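Local coordinates for 5-formyl-3-hydroxy-2-methylpyridine 4-carboxylate 5-dehydrogenase (Mesorhizobium japonicum MAFF 303099, PDB 4OM8), which oxidises 5-formyl-3-hydroxy-2-methylpyridine-4-carboxylate with NAD(+) to 5-hydroxy-6-methylpyridine-3,4-dicarboxylate, and also reduces it with NADH to 4-pyridoxate, in vitamin B6 degradation, at the interface of chains A and B. Coordinates in Å, arbitrary orientation; residue numbers count along the deposited sequence, not the author numbering. Chains: chain A/B, 5-formyl-3-hydroxy-2-methylpyridine 4-carboxylate 5-dehydrogenase.

Contact 1: the interface of chains A and B. Residues chain A 241-242, 245-246, 249; chain B 192, 257-258, 262.
A:Tyr241 on helix 238-251 meets B:Tyr192 on helix 187-203, while B:Asp257 and B:Val258 bring a non-helical stretch of chain along the same helix of A before helix 260-267 begins. These helices build the dimer contact of a 3-hydroxyacyl-CoA dehydrogenase family member. The two tyrosines run past each other in opposite senses, their rings inclined by about 38°, and the CD1-CE1 edge of A:Tyr241 leans over the CE2 rim of B:Tyr192 (CD1 to CE2 3.3 Å). With its CG anti to the backbone N (chi1 -175°), A:Tyr241 also offers its opposite edge to B:Val262, whose CG2 lies in the ring plane, 3.8 Å from CD2. Its hydroxyl OH bonds a water at 2.6 Å, which A:Asn249 OD1 and the carbonyl O of B:Tyr192 share. With an alanine at B:Tyr192 the ring that the CD1-CE1 edge of A:Tyr241 rests on is gone, which would probably open a gap there and leave that tyrosine freer to shift. The amide of A:Asn249 works both ways: ND2 gives a nearly straight hydrogen bond to B:Asp257 O (2.9 Å, 162° at H). Next to it, B:Val258 CG2 presses on A:Ser246 CB at 3.6 Å, and A:Ser245 OG turns back to A:Tyr241 O (2.8 Å).

Contact 2: the interface of chains A and B. Residues chain A 194, 198, 212-213, 216; chain B 229-230.
This is a helix-capping and hydrophobic interface within the homodimer: one subunit supplies a carboxylate and a greasy socket for the first turn of a helix in the other, tying the two together. A:Asp213 reaches the start of B helix 229-236, where B:Met230 N donates to its OD1 at 2.7 Å. The bond is straight (164° at H) and uses the syn lone pair, on the side of the second carboxylate oxygen. The helix start would be expected to stabilise a negative charge there, as in classical N-capping, although here the cap comes from the partner chain. Just before it, the ring of B:Pro229 pushes its CG among aliphatic side chains of A. A:Val216 CG1 lies 3.6 Å from that CG and A:Leu212 CD1 3.7 Å, both at a slant, while A:Leu194 comes in roughly at right angles, its CD2 3.8 Å from B:Pro229 CG. A:Leu212, with CG anti to the backbone N (chi1 -178°), sends CD1 far enough to serve also the bent B:Met230, whose methyl CE is 4.0 Å away. The same CE touches A:Ala198 CB at 4.0 Å. Helices 187-203 and 209-226 of A thus form walls between which the beginning of B helix 229-236 is inserted.

Contact 3: the interface of chains A and B. Residues chain A 182-184, 189; chain B 204, 248, 251.
Across the homodimer interface A:Arg189 grips B:Asp251 end-on with two nitrogens, a salt bridge reinforced by a backbone bond that pins the end of B helix 238-251 to A. NH1 donates to carboxylate oxygen OD2 at 2.7 Å, close to the guanidinium plane and onto the anti lone pair, with the two flat groups nearly perpendicular (89°). NH2 meets the backbone O of the same residue at 2.8 Å, from above the carbonyl plane rather than on a lone pair, so this second bond is less well directed. The bend in the arginine chain at chi3 (70°) turns the guanidinium toward this helix end. Behind it, NH1 also donates in the carbonyl plane to A:Pro183 O (2.9 Å), fixing the head within its own subunit. A lysine in its place would probably be unable to bond the carboxylate, B:Asp251 O and A:Pro183 O together, leaving some of these oxygens without their mate. A:Pro183 itself lays its CG 3.4 Å from B:Asp251 OD2, and B:Leu248 CD1 packs 3.5 Å from A:Pro183 O. Further out, B:Arg204 turns the NH2 edge of its guanidinium toward one face of that of A:Arg189, near the rim, the planes 72° apart; the acidic partner probably eases the meeting of charges. A water joins the two arginines, 3.2 Å from A:Arg189 NH2 and 3.0 Å from B:Arg204 NH2.

Contact 4: the interface of chains A and B. Residues chain A 195, 198-199, 262, 279; chain B 230, 233, 241.
The phenol oxygen OH of B:Tyr241 lies against helix 187-203 of A, 3.7 Å from A:Leu195 CB and 3.9 Å from A:Val199 CG2, so that carbon contacts flank the hydroxyl in this hydrophobic part of the dimer interface. The ring is wedged among aliphatic groups. On its CE1 side A:Leu195 runs past it in the opposite direction, with CD1 3.8 Å from CE1. The other edge receives A:Val262, whose CG2 lies in the ring plane, a pairing that the two-fold axis repeats with the chains exchanged. From its own subunit, B:Leu233 places CD2 over the rim of one ring face, which should help to hold the ring's tilt. That leucine is itself a bridge: keeping CG beside the backbone N (chi1 -70°), it divides its two methyls between neighbours on A. CD1 meets A:Val199 CG2 at 3.7 Å, and CD2 meets A:Leu195 CD1 at 3.8 Å. At the far end two bent methionines cross, the methyl CE of A:Met279 touching the sulfur SD of B:Met230 at 3.7 Å. Nearer its backbone, A:Met279 CG rests 3.7 Å from B:Met230 O. In the fold, helix 187-203, helix 260-267 and the loop carrying A:Met279 enclose the B segment running from helix 229-236 into helix 238-251.

Contact 1: the interface of chains A and B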
# COMPACT_ATOMS: atom_id res chain seq x y z
N TYR A 241 -9.50 -13.65 -7.90
CA TYR A 241 -8.04 -13.58 -7.97
C TYR A 241 -7.48 -14.67 -8.88
O TYR A 241 -6.57 -14.42 -9.65
CB TYR A 241 -7.41 -13.67 -6.58
CG TYR A 241 -5.91 -13.48 -6.62
CD1 TYR A 241 -5.35 -12.29 -7.11
CD2 TYR A 241 -5.06 -14.49 -6.20
CE1 TYR A 241 -3.96 -12.13 -7.16
CE2 TYR A 241 -3.68 -14.34 -6.25
CZ TYR A 241 -3.14 -13.16 -6.72
OH TYR A 241 -1.77 -13.04 -6.77
N LYS A 242 -8.02 -15.89 -8.79
CA LYS A 242 -7.63 -16.95 -9.71
C LYS A 242 -7.86 -16.55 -11.18
O LYS A 242 -6.95 -16.62 -12.00
CB LYS A 242 -8.38 -18.25 -9.38
CG LYS A 242 -8.24 -19.37 -10.41
CD LYS A 242 -9.02 -20.60 -9.94
CE LYS A 242 -9.06 -21.68 -11.02
NZ LYS A 242 -9.77 -22.91 -10.51
N SER A 245 -5.55 -13.40 -12.11
CA SER A 245 -4.11 -13.66 -12.05
C SER A 245 -3.70 -14.66 -13.13
O SER A 245 -2.55 -14.65 -13.56
CB SER A 245 -3.68 -14.14 -10.66
OG SER A 245 -4.12 -15.46 -10.39
N SER A 246 -4.64 -15.49 -13.58
CA SER A 246 -4.36 -16.49 -14.61
C SER A 246 -3.83 -15.86 -15.90
O SER A 246 -3.07 -16.49 -16.64
CB SER A 246 -5.61 -17.34 -14.90
OG SER A 246 -6.63 -16.61 -15.58
N ASN A 249 -0.83 -12.20 -14.27
CA ASN A 249 0.54 -12.52 -13.83
C ASN A 249 1.49 -12.68 -15.00
O ASN A 249 2.65 -12.28 -14.94
CB ASN A 249 0.59 -13.80 -12.98
CG ASN A 249 0.17 -13.58 -11.54
OD1 ASN A 249 -0.00 -12.45 -11.08
ND2 ASN A 249 0.01 -14.68 -10.80
N TYR B 192 -1.61 -6.33 -8.44
CA TYR B 192 -1.34 -7.73 -8.70
C TYR B 192 0.15 -8.03 -8.63
O TYR B 192 0.54 -9.14 -8.32
CB TYR B 192 -1.96 -8.17 -10.04
CG TYR B 192 -3.39 -8.65 -9.85
CD1 TYR B 192 -4.39 -7.80 -9.41
CD2 TYR B 192 -3.73 -9.98 -10.06
CE1 TYR B 192 -5.69 -8.25 -9.20
CE2 TYR B 192 -5.01 -10.45 -9.86
CZ TYR B 192 -5.99 -9.59 -9.44
OH TYR B 192 -7.26 -10.09 -9.25
N ASP B 257 1.42 -17.60 -13.92
CA ASP B 257 0.14 -18.32 -13.91
C ASP B 257 -0.48 -18.26 -12.52
O ASP B 257 -0.06 -17.44 -11.70
CB ASP B 257 0.33 -19.77 -14.36
CG ASP B 257 1.33 -20.53 -13.50
OD1 ASP B 257 1.77 -20.00 -12.46
OD2 ASP B 257 1.66 -21.68 -13.85
N VAL B 258 -1.46 -19.12 -12.24
CA VAL B 258 -2.12 -19.10 -10.94
C VAL B 258 -1.26 -19.84 -9.92
O VAL B 258 -0.73 -20.92 -10.20
CB VAL B 258 -3.53 -19.73 -10.99
CG1 VAL B 258 -4.23 -19.58 -9.64
CG2 VAL B 258 -4.35 -19.07 -12.07
N VAL B 262 -3.53 -20.79 -4.43
CA VAL B 262 -4.80 -20.23 -4.87
C VAL B 262 -5.64 -21.30 -5.58
O VAL B 262 -6.86 -21.35 -5.39
CB VAL B 262 -4.57 -19.00 -5.80
CG1 VAL B 262 -5.87 -18.53 -6.46
CG2 VAL B 262 -3.95 -17.87 -5.01
O HOH W 1 -0.97 -11.43 -8.71

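Contact 2: the interface of chains A and B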
# COMPACT_ATOMS: atom_id res chain seq x y z
N LEU A 194 6.04 -4.18 -5.85
CA LEU A 194 5.17 -3.05 -6.17
C LEU A 194 5.94 -2.02 -7.00
O LEU A 194 5.48 -1.59 -8.05
CB LEU A 194 4.64 -2.41 -4.87
CG LEU A 194 3.69 -1.21 -4.85
CD1 LEU A 194 3.06 -1.15 -3.46
CD2 LEU A 194 4.42 0.10 -5.13
N ALA A 198 5.47 -0.42 -10.80
CA ALA A 198 5.18 1.02 -10.89
C ALA A 198 6.23 1.74 -11.73
O ALA A 198 5.89 2.55 -12.59
CB ALA A 198 5.11 1.63 -9.50
N LEU A 212 0.75 8.20 -11.27
CA LEU A 212 1.06 6.90 -10.69
C LEU A 212 0.87 6.98 -9.17
O LEU A 212 0.23 6.12 -8.56
CB LEU A 212 2.51 6.49 -11.04
CG LEU A 212 3.09 5.15 -10.59
CD1 LEU A 212 3.40 5.07 -9.09
CD2 LEU A 212 2.20 3.99 -11.03
N ASP A 213 1.43 8.01 -8.56
CA ASP A 213 1.34 8.15 -7.11
C ASP A 213 -0.11 8.34 -6.64
O ASP A 213 -0.52 7.72 -5.67
CB ASP A 213 2.23 9.29 -6.62
CG ASP A 213 3.69 8.86 -6.52
OD1 ASP A 213 4.02 7.73 -6.96
OD2 ASP A 213 4.51 9.66 -6.00
N VAL A 216 -1.75 4.83 -6.99
CA VAL A 216 -1.34 3.79 -6.06
C VAL A 216 -1.58 4.19 -4.59
O VAL A 216 -2.02 3.36 -3.79
CB VAL A 216 0.15 3.42 -6.29
CG1 VAL A 216 0.62 2.42 -5.24
CG2 VAL A 216 0.33 2.84 -7.71
N PRO B 229 4.52 5.82 -4.46
CA PRO B 229 5.78 5.13 -4.79
C PRO B 229 6.88 6.00 -5.41
O PRO B 229 8.05 5.81 -5.06
CB PRO B 229 5.34 4.06 -5.80
CG PRO B 229 3.88 3.86 -5.57
CD PRO B 229 3.34 5.16 -5.05
N MET B 230 6.56 6.91 -6.33
CA MET B 230 7.60 7.72 -6.95
C MET B 230 8.17 8.68 -5.90
O MET B 230 9.39 8.85 -5.79
CB MET B 230 7.06 8.47 -8.17
CG MET B 230 6.56 7.55 -9.30
SD MET B 230 7.85 6.44 -9.95
CE MET B 230 7.37 4.91 -9.19

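Contact 3: the interface of chains A and B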
# COMPACT_ATOMS: atom_id res chain seq x y z
N VAL A 182 15.49 -14.96 3.33
CA VAL A 182 15.45 -14.63 1.91
C VAL A 182 15.82 -13.17 1.67
O VAL A 182 15.64 -12.33 2.56
CB VAL A 182 14.05 -14.90 1.31
CG1 VAL A 182 13.72 -16.38 1.39
CG2 VAL A 182 12.97 -14.07 2.00
N PRO A 183 16.37 -12.86 0.48
CA PRO A 183 16.77 -11.48 0.19
C PRO A 183 15.60 -10.51 0.36
O PRO A 183 14.55 -10.71 -0.25
CB PRO A 183 17.24 -11.54 -1.27
CG PRO A 183 17.71 -12.96 -1.45
CD PRO A 183 16.77 -13.79 -0.60
N GLY A 184 15.78 -9.47 1.18
CA GLY A 184 14.72 -8.50 1.38
C GLY A 184 13.66 -8.93 2.38
O GLY A 184 12.67 -8.23 2.55
N ARG A 189 10.61 -7.14 0.03
CA ARG A 189 10.29 -7.93 -1.17
C ARG A 189 8.96 -7.49 -1.76
O ARG A 189 8.84 -7.27 -2.97
CB ARG A 189 10.22 -9.43 -0.85
CG ARG A 189 11.58 -10.04 -0.55
CD ARG A 189 11.50 -11.55 -0.46
NE ARG A 189 11.26 -12.23 -1.73
CZ ARG A 189 12.21 -12.64 -2.55
NH1 ARG A 189 13.49 -12.45 -2.26
NH2 ARG A 189 11.88 -13.26 -3.68
N ARG B 204 5.32 -20.38 0.02
CA ARG B 204 6.55 -21.15 0.23
C ARG B 204 7.05 -21.09 1.67
O ARG B 204 8.18 -21.45 1.97
CB ARG B 204 7.64 -20.70 -0.74
CG ARG B 204 8.15 -19.30 -0.60
CD ARG B 204 8.85 -18.97 -1.91
NE ARG B 204 9.50 -17.67 -1.96
CZ ARG B 204 10.80 -17.46 -1.72
NH1 ARG B 204 11.58 -18.48 -1.39
NH2 ARG B 204 11.31 -16.24 -1.82
N LEU B 248 17.87 -7.29 -6.00
CA LEU B 248 16.60 -7.79 -5.48
C LEU B 248 15.58 -8.06 -6.60
O LEU B 248 14.82 -9.02 -6.51
CB LEU B 248 16.01 -6.83 -4.44
CG LEU B 248 14.77 -7.32 -3.68
CD1 LEU B 248 15.04 -8.69 -3.07
CD2 LEU B 248 14.36 -6.34 -2.60
N ASP B 251 15.64 -11.49 -7.77
CA ASP B 251 15.19 -12.57 -6.89
C ASP B 251 13.68 -12.63 -6.69
O ASP B 251 13.15 -13.60 -6.15
CB ASP B 251 15.85 -12.46 -5.52
CG ASP B 251 15.87 -13.79 -4.81
OD1 ASP B 251 16.45 -14.74 -5.38
OD2 ASP B 251 15.30 -13.91 -3.70
O HOH W 2 9.17 -14.84 -3.33

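Contact 4: the interface of chains A and B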
# COMPACT_ATOMS: atom_id res chain seq x y z
N LEU A 195 7.13 -1.65 -6.51
CA LEU A 195 7.94 -0.63 -7.17
C LEU A 195 8.39 -1.07 -8.56
O LEU A 195 8.43 -0.25 -9.48
CB LEU A 195 9.17 -0.30 -6.32
CG LEU A 195 8.86 0.46 -5.03
CD1 LEU A 195 10.11 0.60 -4.19
CD2 LEU A 195 8.28 1.84 -5.33
N ALA A 198 5.47 -0.42 -10.80
CA ALA A 198 5.18 1.02 -10.89
C ALA A 198 6.23 1.74 -11.73
O ALA A 198 5.89 2.55 -12.59
CB ALA A 198 5.11 1.63 -9.50
N VAL A 199 7.50 1.43 -11.49
CA VAL A 199 8.58 2.05 -12.25
C VAL A 199 8.45 1.67 -13.74
O VAL A 199 8.61 2.52 -14.61
CB VAL A 199 9.95 1.64 -11.70
CG1 VAL A 199 11.08 1.95 -12.71
CG2 VAL A 199 10.19 2.34 -10.35
N VAL A 262 15.84 4.56 -13.89
CA VAL A 262 16.56 4.72 -12.63
C VAL A 262 18.06 4.92 -12.90
O VAL A 262 18.70 5.74 -12.23
CB VAL A 262 16.33 3.49 -11.70
CG1 VAL A 262 17.24 3.52 -10.47
CG2 VAL A 262 14.88 3.45 -11.26
N MET A 279 12.54 11.75 -9.04
CA MET A 279 11.31 11.63 -9.82
C MET A 279 10.62 12.98 -9.88
O MET A 279 10.03 13.34 -10.89
CB MET A 279 10.36 10.59 -9.22
CG MET A 279 10.94 9.19 -9.16
SD MET A 279 11.56 8.67 -10.77
CE MET A 279 10.07 8.71 -11.75
N MET B 230 6.56 6.91 -6.33
CA MET B 230 7.60 7.72 -6.95
C MET B 230 8.17 8.68 -5.90
O MET B 230 9.39 8.85 -5.79
CB MET B 230 7.06 8.47 -8.17
CG MET B 230 6.56 7.55 -9.30
SD MET B 230 7.85 6.44 -9.95
CE MET B 230 7.37 4.91 -9.19
N LEU B 233 10.43 6.66 -3.58
CA LEU B 233 11.75 6.50 -4.18
C LEU B 233 12.60 7.74 -3.93
O LEU B 233 13.78 7.63 -3.57
CB LEU B 233 11.64 6.23 -5.68
CG LEU B 233 11.08 4.86 -6.06
CD1 LEU B 233 10.96 4.73 -7.57
CD2 LEU B 233 11.94 3.72 -5.49
N TYR B 241 17.68 2.86 -4.28
CA TYR B 241 16.82 2.00 -5.08
C TYR B 241 17.61 1.32 -6.19
O TYR B 241 17.39 0.14 -6.46
CB TYR B 241 15.65 2.80 -5.68
CG TYR B 241 14.68 1.91 -6.43
CD1 TYR B 241 14.01 0.87 -5.78
CD2 TYR B 241 14.46 2.09 -7.78
CE1 TYR B 241 13.12 0.05 -6.47
CE2 TYR B 241 13.59 1.27 -8.49
CZ TYR B 241 12.92 0.26 -7.83
OH TYR B 241 12.06 -0.54 -8.55

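Contact 2 and contact 4 are near neighbours, their C-alpha centres about 7 Å apart, and share A:Ala198 and B:Met230, so they read as one continuous surface round B helix 229-236. Contact 1 lies about 21 Å from contact 2 and 20 Å from contact 3, and contacts 2 and 3 are also about 20 Å apart; contact 4 is about 24 Å from contact 1 and 18 Å from contact 3. Helix 187-203 serves in all four, and helix 238-251 in contacts 1, 3 and 4. Because the interface is two-fold symmetric, every contact occurs twice, spreading polar clamps and apolar patches across the homodimer.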